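PDB 3QQM: Mlr3007 protein from Mesorhizobium loti, which probably catalyses the pyridoxal 5'-phosphate-dependent transfer of the amino group of leucine, isoleucine or valine to 2-oxoglutarate. Local coordinates for residues V157-G162 with K201-L206; F16-T21 with L47-D52; T106-Q111 with Q123-A128; R68-T73 with Q88-L93. All coordinates share one frame; numbering follows the deposited sequence.

Interaction 1. Residues V157-G162 with K201-L206; sequences VFADFG and KSAKAL. With EDO (1,2-ethanediol), chain V.
Leu206 has CG anti to the backbone N (chi1 -179°), and a chi2 of 58° brings CD1 to Val157 and Ala159. This methyl lies 3.9 Å from Ala159 CB and is also close to the carbonyl oxygen of Phe158. On the Val157 side, CG1 is anti to its own backbone N (chi1 180°) and meets Leu206 CD1 at 4.0 Å. On the other face of the sheet, Asp160 CB and Ala205 CB sit 3.8 Å apart. Strand 156-160 is an outermost strand of the mixed sheet within the chain and runs antiparallel to strand 205-210. Asp160 N donates to Ala205 O at 2.8 Å. Asp160 O receives Ala205 N at 3.2 Å and a weak bond from Lys204 N. Lys204 and Ala205 thus both face Asp160, which is a classic beta bulge. Beyond it, Gly162 N donates to Asp160 OD1 at 2.8 Å in an Asx turn, and Gly164 N is a second donor to OD1. Ser202 OG lies at the edge of the Phe161 ring, 3.9 Å from CD1, and is hydrogen-bonded to Asp199 O.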
# COMPACT_ATOMS: atom_id res chain seq x y z
N VAL A 157 -0.65 -8.62 0.29
CA VAL A 157 -0.07 -9.96 0.24
C VAL A 157 -0.63 -10.77 -0.91
O VAL A 157 -1.81 -10.69 -1.22
CB VAL A 157 -0.36 -10.71 1.56
CG1 VAL A 157 0.24 -12.13 1.54
CG2 VAL A 157 0.18 -9.91 2.74
N PHE A 158 0.22 -11.58 -1.53
CA PHE A 158 -0.17 -12.40 -2.67
C PHE A 158 0.50 -13.74 -2.51
O PHE A 158 1.75 -13.83 -2.47
CB PHE A 158 0.27 -11.74 -3.97
CG PHE A 158 -0.28 -10.35 -4.15
CD1 PHE A 158 0.41 -9.26 -3.66
CD2 PHE A 158 -1.46 -10.15 -4.82
CE1 PHE A 158 -0.08 -8.00 -3.81
CE2 PHE A 158 -1.97 -8.90 -4.96
CZ PHE A 158 -1.27 -7.81 -4.46
N ALA A 159 -0.32 -14.79 -2.40
CA ALA A 159 0.16 -16.13 -2.17
C ALA A 159 -0.28 -17.09 -3.26
O ALA A 159 -1.46 -17.16 -3.62
CB ALA A 159 -0.32 -16.61 -0.80
N ASP A 160 0.69 -17.84 -3.77
CA ASP A 160 0.47 -18.83 -4.81
C ASP A 160 0.51 -20.19 -4.16
O ASP A 160 1.58 -20.66 -3.77
CB ASP A 160 1.58 -18.70 -5.84
CG ASP A 160 1.43 -19.67 -7.02
OD1 ASP A 160 0.62 -20.65 -6.96
OD2 ASP A 160 2.13 -19.42 -8.01
N PHE A 161 -0.66 -20.82 -4.04
CA PHE A 161 -0.72 -22.15 -3.38
C PHE A 161 -0.43 -23.30 -4.32
O PHE A 161 -0.66 -24.46 -3.97
CB PHE A 161 -2.04 -22.35 -2.65
CG PHE A 161 -2.23 -21.39 -1.50
CD1 PHE A 161 -1.60 -21.64 -0.27
CD2 PHE A 161 -3.00 -20.24 -1.64
CE1 PHE A 161 -1.75 -20.76 0.79
CE2 PHE A 161 -3.15 -19.36 -0.56
CZ PHE A 161 -2.53 -19.61 0.64
N GLY A 162 0.07 -22.97 -5.52
CA GLY A 162 0.45 -23.99 -6.50
C GLY A 162 -0.11 -23.84 -7.90
O GLY A 162 0.54 -24.21 -8.86
N LYS A 201 2.37 -20.86 5.18
CA LYS A 201 3.51 -21.75 5.21
C LYS A 201 3.40 -22.79 4.09
O LYS A 201 4.39 -23.40 3.72
CB LYS A 201 3.62 -22.46 6.58
CG LYS A 201 4.11 -21.58 7.77
CD LYS A 201 5.63 -21.23 7.60
CE LYS A 201 6.31 -20.70 8.88
NZ LYS A 201 7.81 -20.65 8.66
N SER A 202 2.19 -23.02 3.57
CA SER A 202 2.01 -24.01 2.50
C SER A 202 2.00 -23.38 1.10
O SER A 202 1.71 -24.04 0.12
CB SER A 202 0.73 -24.84 2.72
OG SER A 202 -0.43 -24.06 2.51
N ALA A 203 2.31 -22.09 1.02
CA ALA A 203 2.36 -21.42 -0.27
C ALA A 203 3.61 -21.83 -1.04
O ALA A 203 4.70 -21.88 -0.48
CB ALA A 203 2.33 -19.93 -0.08
N LYS A 204 3.45 -22.15 -2.32
CA LYS A 204 4.57 -22.52 -3.17
C LYS A 204 5.38 -21.28 -3.55
O LYS A 204 6.57 -21.37 -3.83
CB LYS A 204 4.06 -23.19 -4.44
CG LYS A 204 3.30 -24.45 -4.24
CD LYS A 204 4.20 -25.55 -3.72
CE LYS A 204 3.42 -26.84 -3.54
NZ LYS A 204 4.31 -27.94 -3.04
N ALA A 205 4.70 -20.14 -3.62
CA ALA A 205 5.35 -18.85 -3.92
C ALA A 205 4.60 -17.78 -3.14
O ALA A 205 3.38 -17.90 -2.90
CB ALA A 205 5.37 -18.56 -5.41
N LEU A 206 5.32 -16.77 -2.68
CA LEU A 206 4.74 -15.74 -1.89
C LEU A 206 5.34 -14.42 -2.26
O LEU A 206 6.54 -14.35 -2.57
CB LEU A 206 5.00 -16.06 -0.41
CG LEU A 206 4.45 -15.09 0.62
CD1 LEU A 206 2.94 -14.95 0.50
CD2 LEU A 206 4.84 -15.55 2.01
C1 EDO V . 9.47 -16.61 -2.71
O1 EDO V . 8.48 -17.47 -2.13
C2 EDO V . 9.37 -16.64 -4.24
O2 EDO V . 8.18 -15.99 -4.71

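Interaction 2. Residues F16-T21 with L47-D52; sequences FELIET and LGFACD. With EDO (1,2-ethanediol), chain Q.
Phe16 and Phe49 bring their rings together with the planes at 30° and the centroids 5.5 Å apart. The planes are not far from parallel, but the rings are displaced and share little face. The closest carbons are Phe16 CE1 and Phe49 CZ, at 3.5 Å. The CG of Phe16 stands between the backbone N and the carbonyl carbon (chi1 60°), and the ring beyond it extends toward Phe49 and Leu47. Phe49 CZ also lies 3.3 Å from the carbonyl oxygen of Phe16, which sits at the edge of the Phe49 ring.

Leu18 approaches the same ring from over one face. Its CD1 is 4.2 Å from the Phe49 centroid and 18° off the ring normal, a CH-pi contact that is offset toward the rim. The other methyl, Leu18 CD2, turns to Leu47 and meets CD1 there at 4.0 Å. Leu47 CD1 also touches the edge of the Phe16 ring at CE1, at 4.0 Å, and the two side chains cross at about a right angle. One leucine methyl therefore bridges Phe16 and Leu18.

No hydrogen bond joins the two segments. Leu40 and Ala44 of helix 33-47 also pack on Leu18, and Ala44 touches Phe49. Gly48 leaves the helix with positive phi, and the chain then passes to Asp52, the N-cap of helix 53-64. The arrangement is a buried apolar cluster that packs Phe16 and Leu18, where the chain enters strand 17-25 of the four-stranded antiparallel sheet, against the link between helices 33-47 and 53-64, in a protein of the class-IV aminotransferase family.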
# COMPACT_ATOMS: atom_id res chain seq x y z
N PHE A 16 -6.62 13.50 9.87
CA PHE A 16 -5.71 12.78 8.98
C PHE A 16 -5.70 13.37 7.56
O PHE A 16 -6.51 14.21 7.23
CB PHE A 16 -6.07 11.31 8.93
CG PHE A 16 -7.44 11.07 8.46
CD1 PHE A 16 -7.71 10.99 7.10
CD2 PHE A 16 -8.50 10.95 9.37
CE1 PHE A 16 -8.99 10.79 6.65
CE2 PHE A 16 -9.79 10.74 8.93
CZ PHE A 16 -10.04 10.65 7.58
N GLU A 17 -4.76 12.91 6.75
CA GLU A 17 -4.62 13.33 5.39
C GLU A 17 -4.70 12.10 4.51
O GLU A 17 -4.46 10.99 4.97
CB GLU A 17 -3.25 14.00 5.15
CG GLU A 17 -3.04 15.23 6.01
CD GLU A 17 -1.68 15.89 5.82
OE1 GLU A 17 -0.95 15.55 4.88
OE2 GLU A 17 -1.36 16.79 6.62
N LEU A 18 -5.10 12.30 3.26
CA LEU A 18 -5.13 11.21 2.29
C LEU A 18 -3.76 11.19 1.63
O LEU A 18 -3.18 12.24 1.36
CB LEU A 18 -6.24 11.39 1.26
CG LEU A 18 -7.63 11.23 1.88
CD1 LEU A 18 -8.74 11.65 0.91
CD2 LEU A 18 -7.83 9.77 2.36
N ILE A 19 -3.27 10.00 1.35
CA ILE A 19 -1.96 9.80 0.79
C ILE A 19 -1.94 8.86 -0.42
O ILE A 19 -2.72 7.90 -0.51
CB ILE A 19 -1.04 9.18 1.90
CG1 ILE A 19 -0.94 10.12 3.11
CG2 ILE A 19 0.36 8.86 1.38
CD1 ILE A 19 -0.34 11.46 2.77
N GLU A 20 -1.06 9.16 -1.36
CA GLU A 20 -0.82 8.33 -2.56
C GLU A 20 0.68 8.32 -2.79
O GLU A 20 1.32 9.38 -2.81
CB GLU A 20 -1.55 8.85 -3.81
CG GLU A 20 -3.06 8.75 -3.76
CD GLU A 20 -3.57 7.31 -3.80
OE1 GLU A 20 -2.85 6.42 -4.34
OE2 GLU A 20 -4.69 7.07 -3.30
N THR A 21 1.24 7.11 -2.94
CA THR A 21 2.65 6.92 -3.17
C THR A 21 2.77 6.19 -4.50
O THR A 21 2.33 5.04 -4.64
CB THR A 21 3.29 6.13 -2.03
OG1 THR A 21 3.07 6.83 -0.81
CG2 THR A 21 4.79 5.94 -2.26
N LEU A 47 -15.06 10.91 2.25
CA LEU A 47 -14.65 11.37 3.57
C LEU A 47 -14.87 12.85 3.85
O LEU A 47 -14.63 13.30 4.96
CB LEU A 47 -13.17 10.99 3.81
CG LEU A 47 -12.90 9.49 3.85
CD1 LEU A 47 -11.42 9.20 3.94
CD2 LEU A 47 -13.67 8.81 5.02
N GLY A 48 -15.31 13.60 2.85
CA GLY A 48 -15.58 15.03 3.00
C GLY A 48 -14.37 15.92 2.84
O GLY A 48 -14.29 16.97 3.43
N PHE A 49 -13.40 15.49 2.06
CA PHE A 49 -12.20 16.32 1.83
C PHE A 49 -12.39 17.28 0.65
O PHE A 49 -12.89 16.88 -0.40
CB PHE A 49 -10.99 15.43 1.56
CG PHE A 49 -10.31 14.93 2.78
CD1 PHE A 49 -11.01 14.23 3.75
CD2 PHE A 49 -8.95 15.10 2.93
CE1 PHE A 49 -10.37 13.76 4.89
CE2 PHE A 49 -8.29 14.62 4.05
CZ PHE A 49 -9.00 13.95 5.04
N ALA A 50 -12.02 18.55 0.81
CA ALA A 50 -12.07 19.47 -0.32
C ALA A 50 -10.97 18.94 -1.22
O ALA A 50 -9.93 18.51 -0.73
CB ALA A 50 -11.80 20.92 0.10
N CYS A 51 -11.24 18.86 -2.52
CA CYS A 51 -10.26 18.32 -3.47
C CYS A 51 -10.38 18.98 -4.83
O CYS A 51 -11.37 18.80 -5.53
CB CYS A 51 -10.48 16.82 -3.63
SG CYS A 51 -9.17 16.00 -4.53
N ASP A 52 -9.38 19.77 -5.20
CA ASP A 52 -9.37 20.49 -6.47
C ASP A 52 -8.36 19.82 -7.42
O ASP A 52 -7.16 19.98 -7.27
CB ASP A 52 -9.01 21.95 -6.23
CG ASP A 52 -8.96 22.75 -7.50
OD1 ASP A 52 -9.13 22.17 -8.59
OD2 ASP A 52 -8.76 23.98 -7.41
C1 EDO Q . -1.37 19.43 3.36
O1 EDO Q . -0.78 19.35 4.66
C2 EDO Q . -1.12 18.15 2.57
O2 EDO Q . 0.12 17.52 2.87

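Interaction 3. Residues T106-Q111 with Q123-A128; sequences TRLDSQ and QLYTHA. With EDO (1,2-ethanediol), chain S.
His127 presents the edge of its imidazole to Thr106, whose OG1 lies in the ring plane, only 6° out of it. ND1 donates to Thr106 OG1 at 2.8 Å. The CG of His127 is anti to the backbone N (chi1 -176°), on the side of the helix that looks toward Thr106. Thr106 OG1 is also hydrogen-bonded to Glu131 OE2, so two side chains grip the hydroxyl. The other flat group, the Tyr125 ring, meets Leu108 CD2 obliquely, 4.2 Å from CE1. Its hydroxyl is hydrogen-bonded to Glu151.

The contact packs the loop after strand 99-103 against the first turns of helix 123-130. This helix begins a few residues after Lys118, which carries the pyridoxal 5'-phosphate Schiff base. Thr106 lies over the helix surface. Its CG2 is 3.4 Å from Leu124 O, and its CB is 4.0 Å from Ala128 CB. Leu124 O is meanwhile the acceptor for Ala128 N within the helix.

Further along the loop, Leu108 and Leu124 cross obliquely. Their methyls CD2 and CD1 are 4.0 Å apart. Leu124 CD2 turns instead toward Arg107 O, at 3.8 Å. Leu108 also packs on Leu142 of strand 139-143 and on Cys150 of strand 149-152. Leu142 touches Tyr125 and Ala128 as well.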
# COMPACT_ATOMS: atom_id res chain seq x y z
N THR A 106 0.21 -7.17 16.71
CA THR A 106 -0.71 -6.06 16.48
C THR A 106 -1.80 -6.55 15.53
O THR A 106 -1.49 -6.96 14.43
CB THR A 106 -0.01 -4.89 15.74
OG1 THR A 106 1.09 -4.43 16.52
CG2 THR A 106 -0.98 -3.74 15.46
N ARG A 107 -3.05 -6.49 15.96
CA ARG A 107 -4.18 -6.93 15.13
C ARG A 107 -5.04 -5.78 14.60
O ARG A 107 -5.18 -4.76 15.23
CB ARG A 107 -5.04 -7.91 15.91
CG ARG A 107 -4.30 -9.18 16.28
CD ARG A 107 -3.75 -9.87 15.02
NE ARG A 107 -2.85 -10.98 15.32
CZ ARG A 107 -3.26 -12.23 15.45
NH1 ARG A 107 -4.55 -12.52 15.31
NH2 ARG A 107 -2.38 -13.18 15.73
N LEU A 108 -5.60 -5.99 13.42
CA LEU A 108 -6.49 -5.05 12.78
C LEU A 108 -7.92 -5.48 13.11
O LEU A 108 -8.20 -6.66 13.39
CB LEU A 108 -6.31 -5.05 11.25
CG LEU A 108 -4.96 -4.56 10.69
CD1 LEU A 108 -4.88 -4.76 9.20
CD2 LEU A 108 -4.77 -3.14 11.03
N ASP A 109 -8.81 -4.49 13.10
CA ASP A 109 -10.21 -4.69 13.36
C ASP A 109 -10.95 -4.65 12.01
O ASP A 109 -11.03 -3.60 11.36
CB ASP A 109 -10.72 -3.60 14.31
CG ASP A 109 -12.22 -3.69 14.56
OD1 ASP A 109 -12.89 -4.52 13.90
OD2 ASP A 109 -12.74 -2.90 15.39
N SER A 110 -11.55 -5.77 11.62
CA SER A 110 -12.23 -5.85 10.32
C SER A 110 -13.37 -4.85 10.16
O SER A 110 -13.77 -4.60 9.03
CB SER A 110 -12.77 -7.26 10.08
OG SER A 110 -13.89 -7.53 10.90
N GLN A 111 -13.89 -4.32 11.26
CA GLN A 111 -14.99 -3.35 11.22
C GLN A 111 -14.50 -1.89 11.08
O GLN A 111 -15.31 -0.97 10.92
CB GLN A 111 -15.89 -3.52 12.46
CG GLN A 111 -16.46 -4.95 12.62
CD GLN A 111 -17.18 -5.42 11.34
OE1 GLN A 111 -18.06 -4.73 10.80
NE2 GLN A 111 -16.78 -6.60 10.83
N GLN A 123 -1.22 4.60 13.07
CA GLN A 123 -0.89 4.06 14.38
C GLN A 123 -0.66 2.54 14.40
O GLN A 123 0.38 2.05 14.87
CB GLN A 123 -2.02 4.40 15.35
CG GLN A 123 -1.86 3.83 16.72
CD GLN A 123 -2.80 4.43 17.70
OE1 GLN A 123 -3.82 5.03 17.33
NE2 GLN A 123 -2.48 4.29 18.98
N LEU A 124 -1.65 1.80 13.92
CA LEU A 124 -1.59 0.33 13.94
C LEU A 124 -0.40 -0.22 13.16
O LEU A 124 0.30 -1.13 13.63
CB LEU A 124 -2.89 -0.25 13.38
CG LEU A 124 -4.12 -0.06 14.26
CD1 LEU A 124 -5.47 -0.07 13.43
CD2 LEU A 124 -4.12 -1.10 15.38
N TYR A 125 -0.16 0.34 11.98
CA TYR A 125 0.94 -0.10 11.12
C TYR A 125 2.29 0.32 11.67
O TYR A 125 3.25 -0.45 11.60
CB TYR A 125 0.76 0.41 9.70
CG TYR A 125 -0.58 0.10 9.08
CD1 TYR A 125 -0.93 -1.20 8.73
CD2 TYR A 125 -1.48 1.12 8.77
CE1 TYR A 125 -2.14 -1.48 8.15
CE2 TYR A 125 -2.69 0.85 8.16
CZ TYR A 125 -3.03 -0.46 7.86
OH TYR A 125 -4.22 -0.73 7.23
N THR A 126 2.39 1.55 12.16
CA THR A 126 3.62 2.01 12.77
C THR A 126 3.94 1.13 13.99
O THR A 126 5.09 0.80 14.23
CB THR A 126 3.53 3.49 13.22
OG1 THR A 126 3.41 4.33 12.07
CG2 THR A 126 4.76 3.92 14.04
N HIS A 127 2.92 0.75 14.76
CA HIS A 127 3.15 -0.09 15.93
C HIS A 127 3.63 -1.51 15.50
O HIS A 127 4.56 -2.05 16.10
CB HIS A 127 1.90 -0.18 16.82
CG HIS A 127 2.13 -0.94 18.08
ND1 HIS A 127 1.86 -2.29 18.19
CD2 HIS A 127 2.64 -0.56 19.27
CE1 HIS A 127 2.20 -2.71 19.40
NE2 HIS A 127 2.67 -1.68 20.08
N ALA A 128 3.02 -2.05 14.45
CA ALA A 128 3.37 -3.37 13.95
C ALA A 128 4.80 -3.35 13.48
O ALA A 128 5.58 -4.23 13.82
CB ALA A 128 2.43 -3.82 12.80
C1 EDO S . 5.47 2.77 8.39
O1 EDO S . 5.53 1.34 8.27
C2 EDO S . 4.59 3.17 9.57
O2 EDO S . 3.82 4.37 9.27

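Interaction 4. Residues R68-T73 with Q88-L93; sequences RTAMRT and QPYEPL. With EDO (1,2-ethanediol), chain X.
Arg72 and Gln88 are joined by two backbone bonds, in an antiparallel hydrogen-bonded pair. Arg72 N donates to Gln88 O at 2.7 Å. Gln88 N returns a bond to Arg72 O at 3.0 Å. Next to them, Met71 and Pro89 form a non-hydrogen-bonded pair. Proline has no N-H to donate, and the next bond comes from Tyr90 N to Ala70 O, at 2.9 Å.

Side chains fill in around this backbone. Ala70 CB meets Tyr90 CB at 3.9 Å and lies at the edge of the tyrosine ring. One face of that ring has Pro92 N over its centre. Met71, present as selenomethionine, is bent at chi2 (-69°) and chi3 (-68°). Its CE reaches Pro89 CD at 4.0 Å.

A water donates to both Ala70 O and Tyr90 O and so bridges the segments where they part. Beside Met71, an ethanediol, probably from the crystallisation liquor, accepts from Arg68 N at 3.0 Å and from Thr69 N. Its O1 is 3.3 Å from Met71 CE. Tyr90 also touches Leu212 and Arg213.

The pair lies at the open end of the beta hairpin of strands 71-78 and 83-89. Strand 17-25 flanks strand 71-78 on its other side, with Met71 bonded to Trp24 through the backbone. Leu64 of helix 53-64 packs on Met71, and Tyr90 touches Arg23 of strand 17-25.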
# COMPACT_ATOMS: atom_id res chain seq x y z
N ARG A 68 14.63 13.29 -14.40
CA ARG A 68 15.32 12.59 -15.48
C ARG A 68 15.24 11.07 -15.34
O ARG A 68 15.42 10.34 -16.33
CB ARG A 68 16.79 12.99 -15.51
CG ARG A 68 17.06 14.48 -15.66
CD ARG A 68 18.59 14.78 -15.79
NE ARG A 68 19.40 14.34 -14.64
CZ ARG A 68 19.56 15.02 -13.50
NH1 ARG A 68 18.91 16.15 -13.31
NH2 ARG A 68 20.32 14.54 -12.53
N THR A 69 15.01 10.60 -14.11
CA THR A 69 14.89 9.15 -13.84
C THR A 69 13.68 8.88 -12.94
O THR A 69 13.07 9.83 -12.40
CB THR A 69 16.14 8.60 -13.15
OG1 THR A 69 16.38 9.34 -11.95
CG2 THR A 69 17.36 8.72 -14.06
N ALA A 70 13.36 7.59 -12.77
CA ALA A 70 12.23 7.16 -11.93
C ALA A 70 12.25 7.85 -10.56
O ALA A 70 13.28 7.98 -9.95
CB ALA A 70 12.25 5.64 -11.76
N MSE A 71 11.08 8.30 -10.10
CA MSE A 71 10.98 8.99 -8.82
C MSE A 71 9.88 8.40 -7.94
O MSE A 71 8.84 8.00 -8.45
CB MSE A 71 10.61 10.46 -9.06
CG MSE A 71 11.49 11.22 -10.06
SE MSE A 71 13.33 11.54 -9.45
CE MSE A 71 12.95 12.79 -8.05
N ARG A 72 10.13 8.32 -6.64
CA ARG A 72 9.11 7.92 -5.68
C ARG A 72 8.43 9.23 -5.42
O ARG A 72 9.10 10.24 -5.12
CB ARG A 72 9.69 7.37 -4.40
CG ARG A 72 8.65 7.06 -3.32
CD ARG A 72 9.28 6.57 -2.03
NE ARG A 72 8.26 6.44 -0.96
CZ ARG A 72 7.87 7.45 -0.15
NH1 ARG A 72 8.41 8.67 -0.30
NH2 ARG A 72 6.93 7.25 0.78
N THR A 73 7.12 9.26 -5.59
CA THR A 73 6.36 10.46 -5.43
C THR A 73 5.28 10.30 -4.38
O THR A 73 4.48 9.39 -4.47
CB THR A 73 5.68 10.81 -6.75
OG1 THR A 73 6.68 10.92 -7.78
CG2 THR A 73 4.89 12.13 -6.61
N GLN A 88 11.46 12.05 -5.00
CA GLN A 88 12.85 11.71 -4.76
C GLN A 88 13.17 10.50 -5.60
O GLN A 88 12.29 9.72 -5.90
CB GLN A 88 13.11 11.43 -3.29
CG GLN A 88 12.64 12.50 -2.37
CD GLN A 88 13.17 12.34 -1.00
OE1 GLN A 88 14.38 12.47 -0.78
NE2 GLN A 88 12.28 12.09 -0.04
N PRO A 89 14.44 10.30 -5.97
CA PRO A 89 14.77 9.16 -6.83
C PRO A 89 14.29 7.81 -6.32
O PRO A 89 14.46 7.49 -5.16
CB PRO A 89 16.32 9.19 -6.87
CG PRO A 89 16.67 10.56 -6.57
CD PRO A 89 15.63 11.07 -5.61
N TYR A 90 13.66 7.04 -7.20
CA TYR A 90 13.20 5.70 -6.85
C TYR A 90 14.42 4.78 -6.79
O TYR A 90 15.29 4.83 -7.65
CB TYR A 90 12.19 5.20 -7.88
CG TYR A 90 11.84 3.73 -7.77
CD1 TYR A 90 11.31 3.20 -6.59
CD2 TYR A 90 11.96 2.87 -8.87
CE1 TYR A 90 10.95 1.85 -6.50
CE2 TYR A 90 11.60 1.52 -8.78
CZ TYR A 90 11.10 1.02 -7.59
OH TYR A 90 10.74 -0.30 -7.49
N GLU A 91 14.49 3.97 -5.74
CA GLU A 91 15.63 3.04 -5.58
C GLU A 91 15.09 1.64 -5.72
O GLU A 91 14.67 1.04 -4.77
CB GLU A 91 16.28 3.26 -4.22
CG GLU A 91 16.80 4.72 -4.00
CD GLU A 91 17.38 4.94 -2.59
OE1 GLU A 91 17.01 4.17 -1.66
OE2 GLU A 91 18.21 5.87 -2.42
N PRO A 92 15.12 1.10 -6.92
CA PRO A 92 14.51 -0.22 -7.01
C PRO A 92 15.24 -1.29 -6.21
O PRO A 92 16.42 -1.13 -5.88
CB PRO A 92 14.58 -0.54 -8.50
CG PRO A 92 15.79 0.23 -8.99
CD PRO A 92 15.99 1.40 -8.07
N LEU A 93 14.52 -2.36 -5.87
CA LEU A 93 15.13 -3.50 -5.19
C LEU A 93 15.84 -4.33 -6.24
O LEU A 93 15.38 -4.39 -7.40
CB LEU A 93 14.07 -4.39 -4.52
CG LEU A 93 13.16 -3.83 -3.41
CD1 LEU A 93 12.21 -4.91 -2.97
CD2 LEU A 93 13.96 -3.32 -2.23
C1 EDO X . 16.83 14.28 -10.18
O1 EDO X . 15.69 13.95 -9.38
C2 EDO X . 16.52 14.02 -11.64
O2 EDO X . 15.92 12.72 -11.78
O HOH W 1 15.76 6.00 -10.35

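Interactions 2 and 4 share the four-stranded antiparallel sheet. Their centres are about 23 Å apart, but they touch where Thr21 CG2 packs 3.7 Å from Arg72 NE, since strands 17-25 and 71-78 are neighbours. Interactions 1 and 3 belong to the other half of the chain, around the mixed sheet, with centres about 23 Å apart and nearest atoms about 10 Å. Interactions 1 and 2 lie on opposite sides of the chain's centre, about 34 Å between centres. Lys118, the cofactor-bearing lysine, falls in the chain between the two segments of interaction 3. Ser120, close to it in sequence, bonds Glu17 of interaction 2.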